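Local coordinates for short chain dehydrogenase (A0QTM2 homolog) (Mycobacterium thermoresistibile, PDB 3SC4), which probably catalyses an NAD(P)(H)-dependent oxidation or reduction, as other short chain dehydrogenases with a Rossmann fold do, at residues Pro152-Glu157 against Ala169-Thr174; Gly9-Ile14 against Gly93-Val98; Val254-Val259 against Pro280-Pro285. All coordinates share one frame; numbering follows the deposited sequence.

The three contacts follow one another along the chain. Interaction 2 closes first, joining strands 11-15 and 96-99 at the middle of the seven-stranded parallel sheet. Interaction 1 comes next, where the loop after strand 146-149 folds against helix 164-183, which flanks the same sheet. Interaction 3 is last and lies at the surface, within the long irregular tail that follows helix 245-252. The centre of interaction 2 is about 25 Å from that of interaction 1 and about 31 Å from that of interaction 3. No two contacts touch, yet the tail links interaction 3 to interaction 1: D275 and W273, between the segments of interaction 3, reach R155, P152, K170 and Y171 of interaction 1.

Interaction 1. Residues Pro152-Glu157 against Ala169-Thr174; sequences PPIRLE and AKYGMT
The irregular segment P152-E157 passes along one side of helical residues A169-T174, with I154 CA 6.1 Å from Y171 CA and P152 CA 6.4 Å from T174 CA. Two side-chain hydroxyls of the helix donate to carbonyls of the loop. T174 OG1, anti to its own carbonyl carbon, gives a 2.6 Å bond to P152 O, approaching from above the carbonyl plane, and is also hydrogen-bonded to S151. One helical turn earlier, Y171 OH bonds to R155 O at 2.5 Å, lying in the carbonyl plane on a lone pair. I154 touches both residues that make these bonds: its CD1 sits off-centre over the Y171 ring, 4.2 Å from the centroid in a CH-pi contact, and also meets T174 CG2 at 3.5 Å. P152 CG lies at the ring's edge, 4.1 Å from Y171 CD1. The head of R155 turns away to a salt bridge with D275. By sequence K170 matches the lysine of the family's Tyr-x-x-x-Lys signature, and its NZ bonds to L150 O. Helix 114-135 packs against A169 and M173, strands 190-195 and 242-244 meet T174, and L156 and L175 of the second subunit cover I154 and Y171.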
ATOM      1  N   PRO B 152      -5.009   4.688  -9.513  1.00 14.94           N
ATOM      2  CA  PRO B 152      -6.144   5.563  -9.294  1.00 15.07           C
ATOM      3  C   PRO B 152      -5.924   6.539  -8.168  1.00 15.40           C
ATOM      4  O   PRO B 152      -5.015   6.337  -7.362  1.00 16.14           O
ATOM      5  CB  PRO B 152      -7.223   4.581  -8.858  1.00 15.33           C
ATOM      6  CG  PRO B 152      -6.475   3.564  -8.042  1.00 14.58           C
ATOM      7  CD  PRO B 152      -5.068   3.511  -8.620  1.00 14.61           C
ATOM      8  N   PRO B 153      -6.760   7.572  -8.084  1.00 15.43           N
ATOM      9  CA  PRO B 153      -6.798   8.420  -6.884  1.00 15.83           C
ATOM     10  C   PRO B 153      -7.176   7.601  -5.677  1.00 15.05           C
ATOM     11  O   PRO B 153      -7.912   6.606  -5.818  1.00 14.13           O
ATOM     12  CB  PRO B 153      -7.945   9.412  -7.151  1.00 16.28           C
ATOM     13  CG  PRO B 153      -8.265   9.284  -8.573  1.00 17.03           C
ATOM     14  CD  PRO B 153      -7.851   7.891  -9.009  1.00 15.97           C
ATOM     15  N   ILE B 154      -6.670   8.034  -4.525  1.00 14.86           N
ATOM     16  CA  ILE B 154      -6.905   7.402  -3.256  1.00 14.89           C
ATOM     17  C   ILE B 154      -8.246   7.919  -2.789  1.00 17.05           C
ATOM     18  O   ILE B 154      -8.387   9.091  -2.432  1.00 17.64           O
ATOM     19  CB  ILE B 154      -5.861   7.749  -2.206  1.00 14.31           C
ATOM     20  CG1 ILE B 154      -4.428   7.503  -2.725  1.00 14.38           C
ATOM     21  CG2 ILE B 154      -6.145   7.010  -0.927  1.00 12.84           C
ATOM     22  CD1 ILE B 154      -4.083   6.102  -3.068  1.00 12.03           C
ATOM     23  N   ARG B 155      -9.223   7.017  -2.794  1.00 18.79           N
ATOM     24  CA  ARG B 155     -10.581   7.278  -2.327  1.00 20.60           C
ATOM     25  C   ARG B 155     -10.802   6.460  -1.043  1.00 20.85           C
ATOM     26  O   ARG B 155     -10.637   5.242  -1.042  1.00 19.61           O
ATOM     27  CB  ARG B 155     -11.560   6.807  -3.401  1.00 21.65           C
ATOM     28  CG  ARG B 155     -11.446   7.555  -4.746  1.00 23.23           C
ATOM     29  CD  ARG B 155     -12.385   8.729  -4.700  1.00 28.09           C
ATOM     30  NE  ARG B 155     -13.259   8.693  -5.844  1.00 31.30           N
ATOM     31  CZ  ARG B 155     -14.488   9.183  -5.893  1.00 33.38           C
ATOM     32  NH1 ARG B 155     -15.069   9.752  -4.853  1.00 30.94           N
ATOM     33  NH2 ARG B 155     -15.138   9.087  -7.038  1.00 37.18           N
ATOM     34  N   LEU B 156     -11.186   7.140   0.031  1.00 22.01           N
ATOM     35  CA  LEU B 156     -11.194   6.558   1.373  1.00 22.84           C
ATOM     36  C   LEU B 156     -12.578   6.283   1.936  1.00 24.76           C
ATOM     37  O   LEU B 156     -12.698   5.726   3.044  1.00 25.37           O
ATOM     38  CB  LEU B 156     -10.464   7.494   2.341  1.00 22.56           C
ATOM     39  CG  LEU B 156      -8.980   7.718   2.055  1.00 21.76           C
ATOM     40  CD1 LEU B 156      -8.416   8.772   3.041  1.00 19.29           C
ATOM     41  CD2 LEU B 156      -8.225   6.391   2.131  1.00 17.14           C
ATOM     42  N   GLU B 157     -13.609   6.684   1.196  1.00 26.18           N
ATOM     43  CA  GLU B 157     -14.974   6.349   1.561  1.00 28.35           C
ATOM     44  C   GLU B 157     -15.111   4.814   1.484  1.00 27.84           C
ATOM     45  O   GLU B 157     -14.505   4.166   0.624  1.00 26.20           O
ATOM     46  CB  GLU B 157     -15.996   7.038   0.639  1.00 29.57           C
ATOM     47  CG  GLU B 157     -15.876   8.599   0.573  1.00 32.91           C
ATOM     48  CD  GLU B 157     -14.844   9.132  -0.469  1.00 36.27           C
ATOM     49  OE1 GLU B 157     -14.259   8.371  -1.273  1.00 34.53           O
ATOM     50  OE2 GLU B 157     -14.595  10.354  -0.464  1.00 42.93           O
ATOM     51  N   ALA B 169      -2.998  -3.014  -3.706  1.00 13.78           N
ATOM     52  CA  ALA B 169      -1.980  -2.979  -4.725  1.00 13.40           C
ATOM     53  C   ALA B 169      -2.103  -1.684  -5.518  1.00 13.33           C
ATOM     54  O   ALA B 169      -1.108  -0.970  -5.699  1.00 13.72           O
ATOM     55  CB  ALA B 169      -2.070  -4.214  -5.637  1.00 12.54           C
ATOM     56  N   LYS B 170      -3.308  -1.346  -5.965  1.00 12.81           N
ATOM     57  CA  LYS B 170      -3.448  -0.154  -6.797  1.00 13.26           C
ATOM     58  C   LYS B 170      -3.200   1.105  -5.987  1.00 13.03           C
ATOM     59  O   LYS B 170      -2.524   1.992  -6.466  1.00 14.05           O
ATOM     60  CB  LYS B 170      -4.813  -0.064  -7.509  1.00 13.37           C
ATOM     61  CG  LYS B 170      -5.110  -1.164  -8.549  1.00 14.43           C
ATOM     62  CD  LYS B 170      -3.995  -1.421  -9.569  1.00 14.33           C
ATOM     63  CE  LYS B 170      -3.732  -0.235 -10.499  1.00 15.56           C
ATOM     64  NZ  LYS B 170      -2.843  -0.657 -11.672  1.00 16.64           N
ATOM     65  N   TYR B 171      -3.751   1.212  -4.785  1.00 12.83           N
ATOM     66  CA  TYR B 171      -3.475   2.372  -3.953  1.00 13.00           C
ATOM     67  C   TYR B 171      -1.983   2.461  -3.580  1.00 13.03           C
ATOM     68  O   TYR B 171      -1.410   3.554  -3.484  1.00 13.00           O
ATOM     69  CB  TYR B 171      -4.322   2.330  -2.674  1.00 13.69           C
ATOM     70  CG  TYR B 171      -5.782   2.791  -2.811  1.00 13.55           C
ATOM     71  CD1 TYR B 171      -6.421   2.857  -4.035  1.00 13.62           C
ATOM     72  CD2 TYR B 171      -6.517   3.104  -1.692  1.00 12.71           C
ATOM     73  CE1 TYR B 171      -7.770   3.256  -4.125  1.00 13.92           C
ATOM     74  CE2 TYR B 171      -7.825   3.495  -1.773  1.00 13.88           C
ATOM     75  CZ  TYR B 171      -8.457   3.568  -2.989  1.00 13.66           C
ATOM     76  OH  TYR B 171      -9.777   3.972  -3.040  1.00 13.58           O
ATOM     77  N   GLY B 172      -1.360   1.305  -3.356  1.00 13.01           N
ATOM     78  CA  GLY B 172       0.073   1.234  -3.080  1.00 13.06           C
ATOM     79  C   GLY B 172       0.916   1.842  -4.184  1.00 13.27           C
ATOM     80  O   GLY B 172       1.857   2.577  -3.904  1.00 13.33           O
ATOM     81  N   MET B 173       0.548   1.562  -5.447  1.00 14.21           N
ATOM     82  CA  MET B 173       1.187   2.186  -6.634  1.00 13.86           C
ATOM     83  C   MET B 173       1.027   3.684  -6.586  1.00 13.83           C
ATOM     84  O   MET B 173       1.977   4.416  -6.792  1.00 14.69           O
ATOM     85  CB  MET B 173       0.556   1.718  -7.953  1.00 14.10           C
ATOM     86  CG  MET B 173       1.088   0.503  -8.533  1.00 13.32           C
ATOM     87  SD  MET B 173       0.278   0.077 -10.091  1.00 15.50           S
ATOM     88  CE  MET B 173       1.242   0.869 -11.371  1.00 11.00           C
ATOM     89  N   THR B 174      -0.188   4.144  -6.361  1.00 13.71           N
ATOM     90  CA  THR B 174      -0.441   5.585  -6.285  1.00 13.78           C
ATOM     91  C   THR B 174       0.364   6.215  -5.145  1.00 14.04           C
ATOM     92  O   THR B 174       1.058   7.210  -5.326  1.00 15.50           O
ATOM     93  CB  THR B 174      -1.956   5.839  -6.160  1.00 14.30           C
ATOM     94  OG1 THR B 174      -2.606   5.468  -7.410  1.00 12.44           O
ATOM     95  CG2 THR B 174      -2.262   7.314  -5.787  1.00 12.80           C
TER

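Interaction 2. Residues Gly9-Ile14 against Gly93-Val98; sequences GKTMFI and GIDICV
G93 opens the contact with its carbonyl, whose oxygen lies 3.2 Å from T11 CB. I94 follows, placing CG2 loosely beside F13 CB. D95 then binds T11 at both ends of that residue. Its CG is anti to the carbonyl carbon (chi1 -70°), which brings OD2 to T11 N, 2.9 Å away, with an N-H...O angle of 159° on the anti lone pair of the carboxylate; a side chain thus does what a neighbouring strand's carbonyl would do. R142 holds the same oxygen in a salt bridge, which probably stabilises the negative charge, while the bent chain of K10 crosses the D95 side chain at about a right angle. The backbone N of D95 donates to T11 O, and I96 N to that same oxygen, at 3.0 Å. From I96 the pairing is regular and parallel, as befits neighbouring central strands of a Rossmann fold; strand 35-40 bonds the other side of 11-15, which leads into the glycine-rich turn that in this family typically meets the cofactor. I96 O receives F13 N at 2.7 Å, nearly along the C=O axis. C97 shares a sheet face with F13, under V131 and C135 of helix 114-135. On the face of M12, I14 and I96, V98 presents CG2 to M12 SD at 3.6 Å, its CB lies beside I14 CG1, and its N bonds to F13 O.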
ATOM      1  N   GLY B   9      13.270  12.769 -29.756  1.00 42.14           N
ATOM      2  CA  GLY B   9      14.587  12.475 -29.180  1.00 42.23           C
ATOM      3  C   GLY B   9      14.593  12.100 -27.703  1.00 40.40           C
ATOM      4  O   GLY B   9      15.658  11.944 -27.097  1.00 40.83           O
ATOM      5  N   LYS B  10      13.410  11.946 -27.119  1.00 37.87           N
ATOM      6  CA  LYS B  10      13.315  11.623 -25.720  1.00 36.18           C
ATOM      7  C   LYS B  10      13.231  10.104 -25.554  1.00 34.07           C
ATOM      8  O   LYS B  10      12.871   9.387 -26.497  1.00 34.27           O
ATOM      9  CB  LYS B  10      12.127  12.360 -25.103  1.00 35.64           C
ATOM     10  CG  LYS B  10      12.263  13.890 -25.252  1.00 39.34           C
ATOM     11  CD  LYS B  10      12.049  14.672 -23.936  1.00 41.31           C
ATOM     12  CE  LYS B  10      12.469  16.154 -24.048  1.00 42.68           C
ATOM     13  NZ  LYS B  10      13.948  16.326 -24.332  1.00 45.44           N
ATOM     14  N   THR B  11      13.607   9.620 -24.371  1.00 31.67           N
ATOM     15  CA  THR B  11      13.651   8.197 -24.097  1.00 29.87           C
ATOM     16  C   THR B  11      12.660   7.802 -23.016  1.00 27.70           C
ATOM     17  O   THR B  11      12.681   8.369 -21.938  1.00 27.03           O
ATOM     18  CB  THR B  11      15.049   7.797 -23.659  1.00 30.39           C
ATOM     19  OG1 THR B  11      15.942   7.980 -24.762  1.00 31.64           O
ATOM     20  CG2 THR B  11      15.087   6.336 -23.239  1.00 29.08           C
ATOM     21  N   MET B  12      11.810   6.818 -23.310  1.00 26.46           N
ATOM     22  CA  MET B  12      10.876   6.242 -22.331  1.00 25.17           C
ATOM     23  C   MET B  12      11.232   4.825 -21.889  1.00 24.64           C
ATOM     24  O   MET B  12      11.564   3.978 -22.712  1.00 25.16           O
ATOM     25  CB  MET B  12       9.468   6.195 -22.907  1.00 24.93           C
ATOM     26  CG  MET B  12       8.446   5.516 -21.989  1.00 24.67           C
ATOM     27  SD  MET B  12       6.759   6.014 -22.373  1.00 26.72           S
ATOM     28  CE  MET B  12       6.390   5.001 -23.772  1.00 20.70           C
ATOM     29  N   PHE B  13      11.132   4.579 -20.583  1.00 23.82           N
ATOM     30  CA  PHE B  13      11.172   3.237 -20.018  1.00 23.27           C
ATOM     31  C   PHE B  13       9.769   2.858 -19.543  1.00 22.23           C
ATOM     32  O   PHE B  13       9.208   3.524 -18.684  1.00 22.11           O
ATOM     33  CB  PHE B  13      12.136   3.170 -18.843  1.00 22.88           C
ATOM     34  CG  PHE B  13      12.395   1.758 -18.359  1.00 23.92           C
ATOM     35  CD1 PHE B  13      13.422   0.989 -18.912  1.00 23.48           C
ATOM     36  CD2 PHE B  13      11.608   1.196 -17.366  1.00 22.16           C
ATOM     37  CE1 PHE B  13      13.657  -0.297 -18.473  1.00 23.51           C
ATOM     38  CE2 PHE B  13      11.829  -0.097 -16.932  1.00 22.41           C
ATOM     39  CZ  PHE B  13      12.875  -0.845 -17.480  1.00 22.88           C
ATOM     40  N   ILE B  14       9.210   1.788 -20.078  1.00 21.83           N
ATOM     41  CA  ILE B  14       7.853   1.409 -19.728  1.00 21.21           C
ATOM     42  C   ILE B  14       7.785  -0.060 -19.310  1.00 21.47           C
ATOM     43  O   ILE B  14       8.323  -0.933 -19.990  1.00 21.43           O
ATOM     44  CB  ILE B  14       6.842   1.750 -20.865  1.00 21.33           C
ATOM     45  CG1 ILE B  14       5.411   1.446 -20.422  1.00 21.28           C
ATOM     46  CG2 ILE B  14       7.174   1.034 -22.153  1.00 19.92           C
ATOM     47  CD1 ILE B  14       4.356   1.891 -21.426  1.00 20.68           C
ATOM     48  N   GLY B  93      20.131   7.785 -21.435  1.00 37.37           N
ATOM     49  CA  GLY B  93      19.439   8.552 -20.393  1.00 36.07           C
ATOM     50  C   GLY B  93      17.937   8.357 -20.457  1.00 34.06           C
ATOM     51  O   GLY B  93      17.411   7.920 -21.491  1.00 35.03           O
ATOM     52  N   ILE B  94      17.237   8.652 -19.362  1.00 31.09           N
ATOM     53  CA  ILE B  94      15.824   8.353 -19.294  1.00 28.41           C
ATOM     54  C   ILE B  94      15.012   9.605 -18.998  1.00 27.47           C
ATOM     55  O   ILE B  94      15.180  10.249 -17.973  1.00 27.07           O
ATOM     56  CB  ILE B  94      15.521   7.236 -18.271  1.00 27.22           C
ATOM     57  CG1 ILE B  94      16.186   5.933 -18.729  1.00 26.78           C
ATOM     58  CG2 ILE B  94      13.976   7.026 -18.097  1.00 24.53           C
ATOM     59  CD1 ILE B  94      16.181   4.838 -17.694  1.00 24.15           C
ATOM     60  N   ASP B  95      14.116   9.925 -19.913  1.00 26.45           N
ATOM     61  CA  ASP B  95      13.259  11.085 -19.775  1.00 26.60           C
ATOM     62  C   ASP B  95      11.938  10.751 -19.120  1.00 25.44           C
ATOM     63  O   ASP B  95      11.411  11.565 -18.368  1.00 25.80           O
ATOM     64  CB  ASP B  95      12.988  11.669 -21.158  1.00 27.15           C
ATOM     65  CG  ASP B  95      14.212  12.316 -21.750  1.00 29.19           C
ATOM     66  OD1 ASP B  95      14.650  13.331 -21.160  1.00 31.10           O
ATOM     67  OD2 ASP B  95      14.737  11.810 -22.780  1.00 30.35           O
ATOM     68  N   ILE B  96      11.405   9.569 -19.452  1.00 24.11           N
ATOM     69  CA  ILE B  96      10.083   9.160 -19.072  1.00 22.39           C
ATOM     70  C   ILE B  96      10.099   7.718 -18.521  1.00 21.98           C
ATOM     71  O   ILE B  96      10.665   6.809 -19.128  1.00 21.94           O
ATOM     72  CB  ILE B  96       9.142   9.230 -20.277  1.00 22.54           C
ATOM     73  CG1 ILE B  96       9.151  10.637 -20.858  1.00 21.25           C
ATOM     74  CG2 ILE B  96       7.686   8.795 -19.881  1.00 20.06           C
ATOM     75  CD1 ILE B  96       8.532  10.702 -22.214  1.00 19.07           C
ATOM     76  N   CYS B  97       9.514   7.546 -17.338  1.00 20.83           N
ATOM     77  CA  CYS B  97       9.315   6.250 -16.733  1.00 20.21           C
ATOM     78  C   CYS B  97       7.815   6.047 -16.575  1.00 19.00           C
ATOM     79  O   CYS B  97       7.166   6.817 -15.870  1.00 18.52           O
ATOM     80  CB  CYS B  97       9.973   6.223 -15.365  1.00 20.36           C
ATOM     81  SG  CYS B  97       9.694   4.678 -14.467  1.00 20.94           S
ATOM     82  N   VAL B  98       7.256   5.063 -17.268  1.00 18.28           N
ATOM     83  CA  VAL B  98       5.843   4.752 -17.122  1.00 17.54           C
ATOM     84  C   VAL B  98       5.696   3.420 -16.421  1.00 17.13           C
ATOM     85  O   VAL B  98       6.153   2.418 -16.912  1.00 16.82           O
ATOM     86  CB  VAL B  98       5.120   4.677 -18.463  1.00 17.66           C
ATOM     87  CG1 VAL B  98       3.708   4.162 -18.255  1.00 16.55           C
ATOM     88  CG2 VAL B  98       5.113   6.038 -19.137  1.00 17.55           C
TER

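Interaction 3. Residues Val254-Val259 against Pro280-Pro285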
ATOM      1  N   VAL B 254      -9.361  19.198 -25.801  1.00 31.78           N
ATOM      2  CA  VAL B 254     -10.264  18.255 -26.424  1.00 31.68           C
ATOM      3  C   VAL B 254     -11.699  18.603 -26.005  1.00 32.94           C
ATOM      4  O   VAL B 254     -11.973  18.751 -24.818  1.00 32.92           O
ATOM      5  CB  VAL B 254      -9.914  16.816 -26.030  1.00 30.53           C
ATOM      6  CG1 VAL B 254     -10.938  15.840 -26.610  1.00 29.45           C
ATOM      7  CG2 VAL B 254      -8.489  16.469 -26.493  1.00 28.63           C
ATOM      8  N   THR B 255     -12.609  18.789 -26.969  1.00 34.09           N
ATOM      9  CA  THR B 255     -14.005  19.076 -26.618  1.00 34.83           C
ATOM     10  C   THR B 255     -14.912  17.875 -26.806  1.00 34.93           C
ATOM     11  O   THR B 255     -15.929  17.752 -26.129  1.00 35.51           O
ATOM     12  CB  THR B 255     -14.567  20.298 -27.383  1.00 36.59           C
ATOM     13  OG1 THR B 255     -14.519  20.073 -28.806  1.00 35.74           O
ATOM     14  CG2 THR B 255     -13.773  21.572 -26.988  1.00 35.84           C
ATOM     15  N   ASP B 256     -14.524  16.978 -27.700  1.00 34.95           N
ATOM     16  CA  ASP B 256     -15.371  15.865 -28.102  1.00 35.11           C
ATOM     17  C   ASP B 256     -14.739  14.558 -27.627  1.00 33.46           C
ATOM     18  O   ASP B 256     -13.899  14.008 -28.306  1.00 33.36           O
ATOM     19  CB  ASP B 256     -15.508  15.897 -29.625  1.00 35.86           C
ATOM     20  CG  ASP B 256     -16.383  14.768 -30.180  1.00 38.30           C
ATOM     21  OD1 ASP B 256     -17.008  14.032 -29.387  1.00 40.20           O
ATOM     22  OD2 ASP B 256     -16.445  14.615 -31.426  1.00 40.55           O
ATOM     23  N   LEU B 257     -15.141  14.063 -26.465  1.00 32.64           N
ATOM     24  CA  LEU B 257     -14.618  12.789 -25.969  1.00 31.47           C
ATOM     25  C   LEU B 257     -15.146  11.542 -26.701  1.00 31.27           C
ATOM     26  O   LEU B 257     -14.626  10.451 -26.490  1.00 30.62           O
ATOM     27  CB  LEU B 257     -14.894  12.643 -24.467  1.00 30.93           C
ATOM     28  CG  LEU B 257     -14.172  13.611 -23.530  1.00 30.91           C
ATOM     29  CD1 LEU B 257     -14.858  13.687 -22.144  1.00 30.31           C
ATOM     30  CD2 LEU B 257     -12.681  13.249 -23.413  1.00 26.29           C
ATOM     31  N   SER B 258     -16.164  11.695 -27.549  1.00 32.16           N
ATOM     32  CA  SER B 258     -16.760  10.551 -28.262  0.50 32.22           C
ATOM     33  C   SER B 258     -15.768   9.836 -29.166  1.00 31.56           C
ATOM     34  O   SER B 258     -15.958   8.667 -29.485  1.00 31.56           O
ATOM     35  CB  SER B 258     -17.963  10.985 -29.117  0.50 33.67           C
ATOM     36  OG  SER B 258     -19.062  11.360 -28.310  0.50 34.54           O
ATOM     37  N   VAL B 259     -14.721  10.522 -29.595  1.00 31.46           N
ATOM     38  CA  VAL B 259     -13.727   9.872 -30.449  1.00 31.53           C
ATOM     39  C   VAL B 259     -13.003   8.733 -29.705  1.00 30.82           C
ATOM     40  O   VAL B 259     -12.285   7.933 -30.327  1.00 31.42           O
ATOM     41  CB  VAL B 259     -12.692  10.886 -30.985  1.00 31.87           C
ATOM     42  CG1 VAL B 259     -13.398  11.977 -31.836  1.00 33.37           C
ATOM     43  CG2 VAL B 259     -11.875  11.516 -29.826  1.00 31.14           C
ATOM     44  N   PRO B 280     -17.054  16.260 -14.592  1.00 32.82           N
ATOM     45  CA  PRO B 280     -18.178  17.104 -14.176  1.00 34.68           C
ATOM     46  C   PRO B 280     -18.502  18.147 -15.224  1.00 35.91           C
ATOM     47  O   PRO B 280     -17.593  18.792 -15.748  1.00 35.47           O
ATOM     48  CB  PRO B 280     -17.689  17.781 -12.885  1.00 34.94           C
ATOM     49  CG  PRO B 280     -16.428  17.028 -12.440  1.00 33.40           C
ATOM     50  CD  PRO B 280     -16.106  15.986 -13.491  1.00 32.45           C
ATOM     51  N   GLY B 281     -19.789  18.254 -15.557  1.00 37.65           N
ATOM     52  CA  GLY B 281     -20.289  19.326 -16.405  1.00 39.55           C
ATOM     53  C   GLY B 281     -19.983  19.180 -17.885  1.00 39.87           C
ATOM     54  O   GLY B 281     -20.213  20.110 -18.657  1.00 40.75           O
ATOM     55  N   TYR B 282     -19.486  18.010 -18.281  1.00 39.01           N
ATOM     56  CA  TYR B 282     -19.191  17.728 -19.672  1.00 38.88           C
ATOM     57  C   TYR B 282     -20.468  17.644 -20.495  1.00 41.26           C
ATOM     58  O   TYR B 282     -21.361  16.874 -20.138  1.00 41.09           O
ATOM     59  CB  TYR B 282     -18.479  16.388 -19.788  1.00 37.04           C
ATOM     60  CG  TYR B 282     -18.309  15.936 -21.212  1.00 33.51           C
ATOM     61  CD1 TYR B 282     -17.453  16.611 -22.064  1.00 29.34           C
ATOM     62  CD2 TYR B 282     -19.004  14.832 -21.699  1.00 31.65           C
ATOM     63  CE1 TYR B 282     -17.301  16.217 -23.372  1.00 30.84           C
ATOM     64  CE2 TYR B 282     -18.853  14.407 -23.011  1.00 31.00           C
ATOM     65  CZ  TYR B 282     -17.994  15.102 -23.851  1.00 30.67           C
ATOM     66  OH  TYR B 282     -17.827  14.701 -25.153  1.00 28.01           O
ATOM     67  N   THR B 283     -20.513  18.407 -21.599  1.00 43.27           N
ATOM     68  CA  THR B 283     -21.691  18.509 -22.481  1.00 45.62           C
ATOM     69  C   THR B 283     -21.446  18.003 -23.885  1.00 45.93           C
ATOM     70  O   THR B 283     -22.366  17.970 -24.712  1.00 47.26           O
ATOM     71  CB  THR B 283     -22.118  19.965 -22.701  1.00 47.22           C
ATOM     72  OG1 THR B 283     -22.328  20.612 -21.445  1.00 47.81           O
ATOM     73  CG2 THR B 283     -23.405  20.013 -23.525  1.00 50.08           C
ATOM     74  N   GLY B 284     -20.206  17.647 -24.183  1.00 44.94           N
ATOM     75  CA  GLY B 284     -19.877  17.198 -25.518  1.00 44.59           C
ATOM     76  C   GLY B 284     -20.641  15.942 -25.876  1.00 44.31           C
ATOM     77  O   GLY B 284     -21.453  15.452 -25.084  1.00 43.57           O
ATOM     78  N   PRO B 285     -20.399  15.430 -27.092  1.00 44.60           N
ATOM     79  CA  PRO B 285     -21.076  14.221 -27.597  1.00 44.99           C
ATOM     80  C   PRO B 285     -20.686  12.914 -26.867  1.00 43.83           C
ATOM     81  O   PRO B 285     -19.674  12.815 -26.158  1.00 42.52           O
ATOM     82  CB  PRO B 285     -20.663  14.161 -29.088  1.00 45.27           C
ATOM     83  CG  PRO B 285     -20.006  15.490 -29.393  1.00 45.56           C
ATOM     84  CD  PRO B 285     -19.534  16.066 -28.106  1.00 44.66           C
ATOM     85  OXT PRO B 285     -21.392  11.909 -26.990  1.00 43.71           O
TER
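The Y282 ring is sandwiched: L257 CD1 rests over the centre of one face, 3.8 Å from the centroid and only 14° off the ring normal, a well-centred CH-pi contact, while the backbone N of G284 lies above the centre of the opposite face, 3.3 Å from the ring plane. T255 O and P285 O lie in the ring plane at its edge, the former 3.4 Å from Y282 CE1. The tyrosine thus joins the Asx turn at D256 to the chain's own C-terminus, in the irregular extension that follows helix 245-252. In the Asx turn, D256 OD1 accepts S258 N from above the carboxylate plane; S258 lies in a short 3-10 segment.

Y282 CG is anti to its backbone N (chi1 172°), which carries the phenol across to the other segment. There the hydroxyl works both ways. It accepts L257 N at 3.1 Å, with an N-H...O angle of 148°, and donates to P285 O at 2.8 Å, in the carbonyl plane on a lone pair. One oxygen of the terminal carboxylate is therefore held by a phenol that is itself fixed by a backbone N-H of the facing loop, and the negative charge of the carboxylate may polarise this short chain of bonds. The hydroxyl also touches L257 CB, and L257 packs in addition against R219, N278, P279 and E246. Y282 also touches L250 of helix 245-252, which brings this part of the tail back to the helix that precedes it.

P285 packs against the aspartate of the Asx turn. Its pyrrolidine ring crosses the D256 side chain at about a right angle, bringing P285 CG to within 3.3 Å of D256 OD1.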